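Local coordinates for annexin B22 (Schistosoma mansoni, PDB 4MDU), which binds acidic phospholipid membranes in a calcium-dependent manner, aggregates liposomes when calcium is present and takes part in host-parasite interaction, at residues G35-A38 against S39-A42; P246-L249 against Y250-E254; E266-E269 against S270-G274. All coordinates share one frame; numbering follows the deposited sequence.

Contact 1: residues G35-A38 against S39-A42; sequences GFSA and SADA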
ATOM      1  N   GLY B  35     -15.515  33.178  24.140  1.00 58.20           N
ATOM      2  CA  GLY B  35     -15.615  33.290  25.586  1.00 61.40           C
ATOM      3  C   GLY B  35     -14.702  32.356  26.378  1.00 65.37           C
ATOM      4  O   GLY B  35     -14.972  32.062  27.549  1.00 62.68           O
ATOM      5  N   PHE B  36     -13.610  31.906  25.755  1.00 64.41           N
ATOM      6  CA  PHE B  36     -12.755  30.861  26.335  1.00 54.52           C
ATOM      7  C   PHE B  36     -12.116  31.205  27.684  1.00 52.93           C
ATOM      8  O   PHE B  36     -11.340  32.148  27.795  1.00 58.02           O
ATOM      9  CB  PHE B  36     -11.661  30.427  25.350  1.00 47.89           C
ATOM     10  CG  PHE B  36     -10.674  29.454  25.938  1.00 52.48           C
ATOM     11  CD1 PHE B  36     -11.093  28.213  26.393  1.00 47.56           C
ATOM     12  CD2 PHE B  36      -9.326  29.781  26.039  1.00 50.82           C
ATOM     13  CE1 PHE B  36     -10.186  27.316  26.939  1.00 48.96           C
ATOM     14  CE2 PHE B  36      -8.419  28.889  26.578  1.00 47.91           C
ATOM     15  CZ  PHE B  36      -8.850  27.652  27.030  1.00 45.51           C
ATOM     16  N   SER B  37     -12.443  30.414  28.699  1.00 53.79           N
ATOM     17  CA  SER B  37     -11.812  30.540  30.005  1.00 48.44           C
ATOM     18  C   SER B  37     -11.057  29.258  30.360  1.00 47.96           C
ATOM     19  O   SER B  37     -11.647  28.251  30.758  1.00 52.86           O
ATOM     20  CB  SER B  37     -12.845  30.864  31.080  1.00 41.68           C
ATOM     21  OG  SER B  37     -12.237  30.954  32.352  1.00 41.89           O
ATOM     22  N   ALA B  38      -9.742  29.305  30.199  1.00 41.61           N
ATOM     23  CA  ALA B  38      -8.894  28.185  30.552  1.00 37.69           C
ATOM     24  C   ALA B  38      -9.162  27.758  31.986  1.00 34.75           C
ATOM     25  O   ALA B  38      -9.378  26.584  32.256  1.00 44.25           O
ATOM     26  CB  ALA B  38      -7.429  28.556  30.361  1.00 37.84           C
ATOM     27  N   SER B  39      -9.161  28.707  32.912  1.00 38.74           N
ATOM     28  CA  SER B  39      -9.354  28.358  34.315  1.00 44.48           C
ATOM     29  C   SER B  39     -10.733  27.775  34.570  1.00 53.46           C
ATOM     30  O   SER B  39     -10.864  26.801  35.311  1.00 58.08           O
ATOM     31  CB  SER B  39      -9.117  29.558  35.227  1.00 43.57           C
ATOM     32  OG  SER B  39      -9.767  30.699  34.716  1.00 51.91           O
ATOM     33  N   ALA B  40     -11.759  28.361  33.959  1.00 48.38           N
ATOM     34  CA  ALA B  40     -13.119  27.858  34.151  1.00 47.15           C
ATOM     35  C   ALA B  40     -13.241  26.416  33.664  1.00 49.44           C
ATOM     36  O   ALA B  40     -13.867  25.580  34.313  1.00 47.10           O
ATOM     37  CB  ALA B  40     -14.128  28.745  33.448  1.00 43.60           C
ATOM     38  N   ASP B  41     -12.637  26.124  32.519  1.00 53.73           N
ATOM     39  CA  ASP B  41     -12.644  24.759  32.004  1.00 48.58           C
ATOM     40  C   ASP B  41     -11.857  23.831  32.914  1.00 41.32           C
ATOM     41  O   ASP B  41     -12.291  22.713  33.205  1.00 37.15           O
ATOM     42  CB  ASP B  41     -12.090  24.721  30.583  1.00 44.12           C
ATOM     43  CG  ASP B  41     -13.108  25.164  29.566  1.00 42.81           C
ATOM     44  OD1 ASP B  41     -14.310  24.955  29.827  1.00 42.65           O
ATOM     45  OD2 ASP B  41     -12.714  25.714  28.522  1.00 39.89           O
ATOM     46  N   ALA B  42     -10.688  24.302  33.343  1.00 36.25           N
ATOM     47  CA  ALA B  42      -9.874  23.580  34.318  1.00 43.03           C
ATOM     48  C   ALA B  42     -10.708  23.194  35.537  1.00 44.05           C
ATOM     49  O   ALA B  42     -10.717  22.034  35.947  1.00 45.85           O
ATOM     50  CB  ALA B  42      -8.658  24.425  34.741  1.00 40.71           C
TER
HETATM   51  O   HOH W   1     -14.164  28.193  28.571  1.00 45.90           O
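Ser37 and Ala40 meet through an N-terminal capping bond: the amide of Ala40 donates to Ser37 OG, with N and OG 3.1 Å apart and an N-H...O angle of 153°. The serine hydroxyl reaches this amide because OG lies anti to its own backbone N (chi1 179°), which swings it forward over the opening turn. Ser39 OG also turns back to Ser37 OG, but at 3.4 Å between the two oxygens this bond is weak. One residue further on, the main chain takes over. Asp41 N donates to Ser37 O at 2.9 Å, almost straight, and the next bond of the series runs from Ala42 N to Ala38 O.

The carboxylate of Asp41 returns to the residues ahead of the helix. A water bridges it to the backbone, accepting from Ser37 N at 2.8 Å and donating to Asp41 OD2. OD2 also sits at the edge of the Phe36 ring, near the ring plane and 3.4 Å from CE1, where the electropositive rim of the ring faces it; ring and carboxylate planes are 40° apart. The main partners of this carboxylate are arginines, with Arg66 forming a salt bridge to OD2 and Arg44 one to OD1.

Packing is tight beside the cap, where Ser37 CB and Ala40 CB approach to 3.4 Å. The N of Ala38 lies over one face of the Phe36 ring, offset toward the rim, while Phe36 leans on Glu70 and Glu73 of helix 68-82, and Asp41 touches Ile74 of the same helix. The Asp41 water bridge and the Phe36 contact join the preceding loop to the first turn, and the Ser37 bond is a serine N-cap at the start of helix 38-48, within the predicted annexin repeat 1.

Contact 2: residues P246-L249 against Y250-E254; sequences PYQL and YLTSE
Thr252 turns OG1 back along the helix toward Gln248, anti to its own carbonyl carbon (chi1 -58°), while the Gln248 chain bends at chi2 (65°), bringing its amide over the same turn. The two polar ends cross without bonding directly, NE2 and OG1 being 3.9 Å apart, and a water joins them. It accepts from Gln248 NE2 at 2.6 Å and donates to Thr252 OG1 at the same distance. The other end of the glutamine amide is fixed as well, since OE1 accepts from the backbone N of Asn211.

The threonine hydroxyl spends its own proton on the main chain: OG1 donates to Gln248 O at 2.7 Å, from above the carbonyl plane (40° out of it). Thr252 N donates to the same oxygen at 2.8 Å from the opposite face, so Gln248 O is gripped by two donors of a single residue. Further backbone bonds, from Tyr250 N to Pro246 O, Leu251 N to Tyr247 O and Ser253 N to Leu249 O, complete the turns.

Around this spine the side chains spread to different neighbours. Leu249 packs on Leu284 and Ala287 of helix 274-288, Gln248, Leu251 and Thr252 meet Ala215 of helix 212-224, and the Tyr250 ring stacks edge-to-face with His22. The arrangement is the first turns of an alpha-helix with a threonine hydroxyl bonded to the carbonyl four residues back, here in a largely buried part of helix 246-260, within the predicted annexin repeat 3.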
ATOM      1  N   PRO B 246      -0.543  24.846  -1.745  1.00 35.13           N
ATOM      2  CA  PRO B 246      -1.747  24.221  -2.298  1.00 36.05           C
ATOM      3  C   PRO B 246      -2.367  25.101  -3.385  1.00 25.38           C
ATOM      4  O   PRO B 246      -2.820  24.584  -4.403  1.00 26.26           O
ATOM      5  CB  PRO B 246      -2.667  24.099  -1.076  1.00 35.17           C
ATOM      6  CG  PRO B 246      -1.719  24.077   0.095  1.00 34.60           C
ATOM      7  CD  PRO B 246      -0.639  25.046  -0.289  1.00 28.51           C
ATOM      8  N   TYR B 247      -2.342  26.413  -3.193  1.00 28.09           N
ATOM      9  CA  TYR B 247      -2.921  27.338  -4.175  1.00 32.61           C
ATOM     10  C   TYR B 247      -2.207  27.284  -5.530  1.00 38.61           C
ATOM     11  O   TYR B 247      -2.856  27.151  -6.581  1.00 32.58           O
ATOM     12  CB  TYR B 247      -2.983  28.752  -3.595  1.00 31.22           C
ATOM     13  CG  TYR B 247      -3.458  28.723  -2.157  1.00 34.39           C
ATOM     14  CD1 TYR B 247      -4.809  28.595  -1.857  1.00 35.82           C
ATOM     15  CD2 TYR B 247      -2.555  28.773  -1.102  1.00 26.98           C
ATOM     16  CE1 TYR B 247      -5.251  28.532  -0.544  1.00 34.61           C
ATOM     17  CE2 TYR B 247      -2.985  28.715   0.209  1.00 31.04           C
ATOM     18  CZ  TYR B 247      -4.341  28.589   0.480  1.00 29.62           C
ATOM     19  OH  TYR B 247      -4.784  28.526   1.777  1.00 29.00           O
ATOM     20  N   GLN B 248      -0.874  27.340  -5.496  1.00 30.43           N
ATOM     21  CA  GLN B 248      -0.050  27.218  -6.705  1.00 21.16           C
ATOM     22  C   GLN B 248      -0.252  25.881  -7.431  1.00 32.01           C
ATOM     23  O   GLN B 248      -0.273  25.849  -8.666  1.00 33.21           O
ATOM     24  CB  GLN B 248       1.435  27.403  -6.356  1.00 28.85           C
ATOM     25  CG  GLN B 248       2.379  27.388  -7.557  1.00 27.31           C
ATOM     26  CD  GLN B 248       2.145  28.556  -8.503  1.00 28.80           C
ATOM     27  OE1 GLN B 248       1.670  29.617  -8.098  1.00 30.92           O
ATOM     28  NE2 GLN B 248       2.455  28.352  -9.774  1.00 28.53           N
ATOM     29  N   LEU B 249      -0.388  24.786  -6.668  1.00 24.42           N
ATOM     30  CA  LEU B 249      -0.574  23.453  -7.250  1.00 25.33           C
ATOM     31  C   LEU B 249      -1.877  23.393  -8.015  1.00 27.76           C
ATOM     32  O   LEU B 249      -1.963  22.824  -9.104  1.00 30.07           O
ATOM     33  CB  LEU B 249      -0.607  22.381  -6.168  1.00 30.44           C
ATOM     34  CG  LEU B 249       0.644  21.540  -6.056  1.00 35.39           C
ATOM     35  CD1 LEU B 249       0.454  20.461  -5.010  1.00 27.33           C
ATOM     36  CD2 LEU B 249       0.951  20.947  -7.407  1.00 36.07           C
ATOM     37  N   TYR B 250      -2.905  23.973  -7.421  1.00 33.49           N
ATOM     38  CA  TYR B 250      -4.188  24.024  -8.077  1.00 29.64           C
ATOM     39  C   TYR B 250      -4.064  24.729  -9.425  1.00 32.07           C
ATOM     40  O   TYR B 250      -4.396  24.165 -10.475  1.00 30.17           O
ATOM     41  CB  TYR B 250      -5.207  24.731  -7.207  1.00 31.30           C
ATOM     42  CG  TYR B 250      -6.537  24.769  -7.890  1.00 43.03           C
ATOM     43  CD1 TYR B 250      -7.307  23.618  -7.999  1.00 48.21           C
ATOM     44  CD2 TYR B 250      -7.008  25.931  -8.464  1.00 43.48           C
ATOM     45  CE1 TYR B 250      -8.532  23.632  -8.640  1.00 53.18           C
ATOM     46  CE2 TYR B 250      -8.233  25.958  -9.110  1.00 54.63           C
ATOM     47  CZ  TYR B 250      -8.991  24.804  -9.193  1.00 58.06           C
ATOM     48  OH  TYR B 250     -10.212  24.826  -9.834  1.00 63.48           O
ATOM     49  N   LEU B 251      -3.576  25.962  -9.399  1.00 30.33           N
ATOM     50  CA  LEU B 251      -3.315  26.670 -10.649  1.00 29.21           C
ATOM     51  C   LEU B 251      -2.526  25.790 -11.613  1.00 32.95           C
ATOM     52  O   LEU B 251      -2.853  25.713 -12.798  1.00 34.79           O
ATOM     53  CB  LEU B 251      -2.561  27.967 -10.402  1.00 32.26           C
ATOM     54  CG  LEU B 251      -2.211  28.749 -11.670  1.00 37.68           C
ATOM     55  CD1 LEU B 251      -3.492  29.171 -12.399  1.00 38.96           C
ATOM     56  CD2 LEU B 251      -1.327  29.960 -11.331  1.00 35.89           C
ATOM     57  N   THR B 252      -1.505  25.106 -11.097  1.00 30.71           N
ATOM     58  CA  THR B 252      -0.642  24.278 -11.936  1.00 32.21           C
ATOM     59  C   THR B 252      -1.450  23.160 -12.549  1.00 37.45           C
ATOM     60  O   THR B 252      -1.264  22.780 -13.715  1.00 39.10           O
ATOM     61  CB  THR B 252       0.550  23.684 -11.135  1.00 33.86           C
ATOM     62  OG1 THR B 252       1.305  24.750 -10.560  1.00 35.98           O
ATOM     63  CG2 THR B 252       1.469  22.903 -12.041  1.00 28.76           C
ATOM     64  N   SER B 253      -2.368  22.634 -11.760  1.00 36.64           N
ATOM     65  CA  SER B 253      -3.216  21.579 -12.253  1.00 37.44           C
ATOM     66  C   SER B 253      -4.076  22.092 -13.412  1.00 27.89           C
ATOM     67  O   SER B 253      -4.152  21.447 -14.450  1.00 34.25           O
ATOM     68  CB  SER B 253      -4.077  21.006 -11.126  1.00 31.78           C
ATOM     69  OG  SER B 253      -4.908  19.985 -11.626  1.00 41.82           O
ATOM     70  N   GLU B 254      -4.709  23.250 -13.241  1.00 26.84           N
ATOM     71  CA  GLU B 254      -5.565  23.807 -14.297  1.00 36.52           C
ATOM     72  C   GLU B 254      -4.781  24.039 -15.581  1.00 43.00           C
ATOM     73  O   GLU B 254      -5.193  23.616 -16.672  1.00 45.49           O
ATOM     74  CB  GLU B 254      -6.213  25.120 -13.861  1.00 35.61           C
ATOM     75  CG  GLU B 254      -7.100  25.015 -12.623  1.00 45.64           C
ATOM     76  CD  GLU B 254      -8.435  24.345 -12.904  1.00 65.34           C
ATOM     77  OE1 GLU B 254      -9.399  25.055 -13.276  1.00 70.65           O
ATOM     78  OE2 GLU B 254      -8.525  23.109 -12.744  1.00 72.11           O
TER
HETATM   79  O   HOH W   2       3.528  26.007 -10.139  1.00 30.72           O

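Contact 3: residues E266-E269 against S270-G274; sequences EHIE and SETSG
The C-terminal end of helix 264-271, in the predicted annexin repeat 3, is where Ile268 and Thr272 meet. Thr272 is the first residue to leave helical backbone angles, yet it still closes on the last turn with both of its donors: OG1 gives its proton to Ile268 O at 2.8 Å, and Thr272 N reaches the same oxygen at 3.1 Å. OG1 stands between the backbone N and the carbonyl carbon (chi1 65°), a position that turns it back toward Ile268 O, which it approaches from above the carbonyl plane. Glu271 N adds a third bond to Ile268 O, longer at 3.3 Å and 69° out of the plane. Three donors thus converge on one carbonyl as the helix unwinds, and Ile268 CG2 lies 3.8 Å from the threonine OG1.

This helix and helix 274-288 are joined by the short link through Thr272, within the all-helical annexin fold. Thr272 and Ile268 both pack on Leu280 of the latter helix. Thr272 also touches Leu124 of the second subunit, and the backbone of Ser273 is hydrogen-bonded to that subunit, which places this corner at the homodimer interface. Asp275, which binds calcium in this protein, follows close behind in the chain; the structure is of the apo form.

On another side of the turn, His267 and Glu271 cross at an angle. Glu271 CG approaches the imidazole obliquely, 3.6 Å from CE1, and the ring and carboxylate planes are almost parallel, 5° apart. The carboxylate itself stays away from the ring nitrogens, with OE1 5.0 Å from ND1, while NE2 is bonded to Leu222 O. Ser270 N donates to Glu266 O at 3.0 Å, and its link to His267 O is weak.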
ATOM      1  N   GLU B 266      -4.020  12.520 -13.508  1.00 33.90           N
ATOM      2  CA  GLU B 266      -3.938  11.388 -14.420  1.00 43.49           C
ATOM      3  C   GLU B 266      -2.500  11.145 -14.788  1.00 38.74           C
ATOM      4  O   GLU B 266      -2.035  10.010 -14.833  1.00 42.56           O
ATOM      5  CB  GLU B 266      -4.733  11.661 -15.698  1.00 48.45           C
ATOM      6  CG  GLU B 266      -6.216  11.392 -15.572  1.00 56.34           C
ATOM      7  CD  GLU B 266      -7.001  11.876 -16.784  1.00 65.97           C
ATOM      8  OE1 GLU B 266      -6.464  12.692 -17.570  1.00 64.60           O
ATOM      9  OE2 GLU B 266      -8.159  11.437 -16.946  1.00 66.70           O
ATOM     10  N   HIS B 267      -1.805  12.233 -15.081  1.00 41.00           N
ATOM     11  CA  HIS B 267      -0.415  12.166 -15.489  1.00 40.36           C
ATOM     12  C   HIS B 267       0.384  11.460 -14.410  1.00 37.30           C
ATOM     13  O   HIS B 267       1.065  10.464 -14.671  1.00 40.17           O
ATOM     14  CB  HIS B 267       0.127  13.577 -15.739  1.00 41.70           C
ATOM     15  CG  HIS B 267       1.548  13.605 -16.202  1.00 47.37           C
ATOM     16  ND1 HIS B 267       1.982  12.908 -17.307  1.00 55.11           N
ATOM     17  CD2 HIS B 267       2.633  14.246 -15.709  1.00 44.15           C
ATOM     18  CE1 HIS B 267       3.274  13.120 -17.480  1.00 49.30           C
ATOM     19  NE2 HIS B 267       3.693  13.932 -16.525  1.00 47.98           N
ATOM     20  N   ILE B 268       0.291  11.974 -13.192  1.00 37.65           N
ATOM     21  CA  ILE B 268       1.018  11.385 -12.073  1.00 39.26           C
ATOM     22  C   ILE B 268       0.658   9.916 -11.909  1.00 39.62           C
ATOM     23  O   ILE B 268       1.526   9.067 -11.735  1.00 32.65           O
ATOM     24  CB  ILE B 268       0.756  12.157 -10.774  1.00 39.05           C
ATOM     25  CG1 ILE B 268       1.564  13.469 -10.802  1.00 41.61           C
ATOM     26  CG2 ILE B 268       1.086  11.288  -9.560  1.00 34.16           C
ATOM     27  CD1 ILE B 268       1.360  14.366  -9.625  1.00 38.69           C
ATOM     28  N   GLU B 269      -0.631   9.618 -12.004  1.00 43.18           N
ATOM     29  CA  GLU B 269      -1.109   8.259 -11.778  1.00 39.85           C
ATOM     30  C   GLU B 269      -0.611   7.252 -12.814  1.00 47.69           C
ATOM     31  O   GLU B 269      -0.468   6.065 -12.518  1.00 47.66           O
ATOM     32  CB  GLU B 269      -2.631   8.247 -11.679  1.00 44.79           C
ATOM     33  CG  GLU B 269      -3.126   8.822 -10.366  1.00 52.58           C
ATOM     34  CD  GLU B 269      -4.632   8.867 -10.274  1.00 59.26           C
ATOM     35  OE1 GLU B 269      -5.293   9.060 -11.321  1.00 63.40           O
ATOM     36  OE2 GLU B 269      -5.153   8.717  -9.147  1.00 60.09           O
ATOM     37  N   SER B 270      -0.317   7.720 -14.020  1.00 54.82           N
ATOM     38  CA  SER B 270       0.153   6.816 -15.059  1.00 55.52           C
ATOM     39  C   SER B 270       1.676   6.742 -15.148  1.00 52.06           C
ATOM     40  O   SER B 270       2.216   5.816 -15.740  1.00 62.51           O
ATOM     41  CB  SER B 270      -0.453   7.187 -16.418  1.00 63.44           C
ATOM     42  OG  SER B 270      -0.122   8.513 -16.788  1.00 68.60           O
ATOM     43  N   GLU B 271       2.375   7.703 -14.561  1.00 43.78           N
ATOM     44  CA  GLU B 271       3.825   7.762 -14.722  1.00 41.69           C
ATOM     45  C   GLU B 271       4.584   7.225 -13.526  1.00 42.72           C
ATOM     46  O   GLU B 271       5.768   6.908 -13.631  1.00 41.85           O
ATOM     47  CB  GLU B 271       4.285   9.192 -14.996  1.00 46.91           C
ATOM     48  CG  GLU B 271       3.816   9.733 -16.323  1.00 58.05           C
ATOM     49  CD  GLU B 271       4.204   8.831 -17.467  1.00 66.57           C
ATOM     50  OE1 GLU B 271       3.307   8.155 -18.008  1.00 66.44           O
ATOM     51  OE2 GLU B 271       5.406   8.793 -17.817  1.00 74.14           O
ATOM     52  N   THR B 272       3.907   7.133 -12.389  1.00 39.25           N
ATOM     53  CA  THR B 272       4.571   6.737 -11.156  1.00 37.23           C
ATOM     54  C   THR B 272       3.876   5.534 -10.558  1.00 40.82           C
ATOM     55  O   THR B 272       2.741   5.226 -10.919  1.00 47.60           O
ATOM     56  CB  THR B 272       4.552   7.871 -10.129  1.00 34.79           C
ATOM     57  OG1 THR B 272       3.196   8.147  -9.746  1.00 31.84           O
ATOM     58  CG2 THR B 272       5.176   9.125 -10.722  1.00 35.14           C
ATOM     59  N   SER B 273       4.555   4.860  -9.638  1.00 30.32           N
ATOM     60  CA  SER B 273       4.024   3.644  -9.044  1.00 35.27           C
ATOM     61  C   SER B 273       4.338   3.591  -7.575  1.00 34.34           C
ATOM     62  O   SER B 273       5.153   4.381  -7.082  1.00 30.85           O
ATOM     63  CB  SER B 273       4.655   2.425  -9.709  1.00 31.74           C
ATOM     64  OG  SER B 273       4.529   2.532 -11.105  1.00 44.65           O
ATOM     65  N   GLY B 274       3.706   2.639  -6.883  1.00 32.79           N
ATOM     66  CA  GLY B 274       4.026   2.338  -5.497  1.00 23.14           C
ATOM     67  C   GLY B 274       3.704   3.479  -4.552  1.00 25.60           C
ATOM     68  O   GLY B 274       2.840   4.303  -4.829  1.00 29.33           O
TER

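How the contacts relate
Contact 2 is the most buried of the three, whereas contacts 1 and 3 are only partly buried. Contacts 2 and 3 belong to consecutive helices of the predicted repeat 3, 246-260 and 264-271, with nearest atoms about 7 Å apart; contact 1 lies in repeat 1, on the opposite side of the chain's centre, its centre about 41 Å and 49 Å from theirs. Helix 274-288 touches both repeat 3 contacts. The serine before helix 38-48 accepts from an amide, while threonines donate to the carbonyl four residues back, early in helix 246-260 and at the end of helix 264-271. Among them, contact 3 alone touches the second subunit.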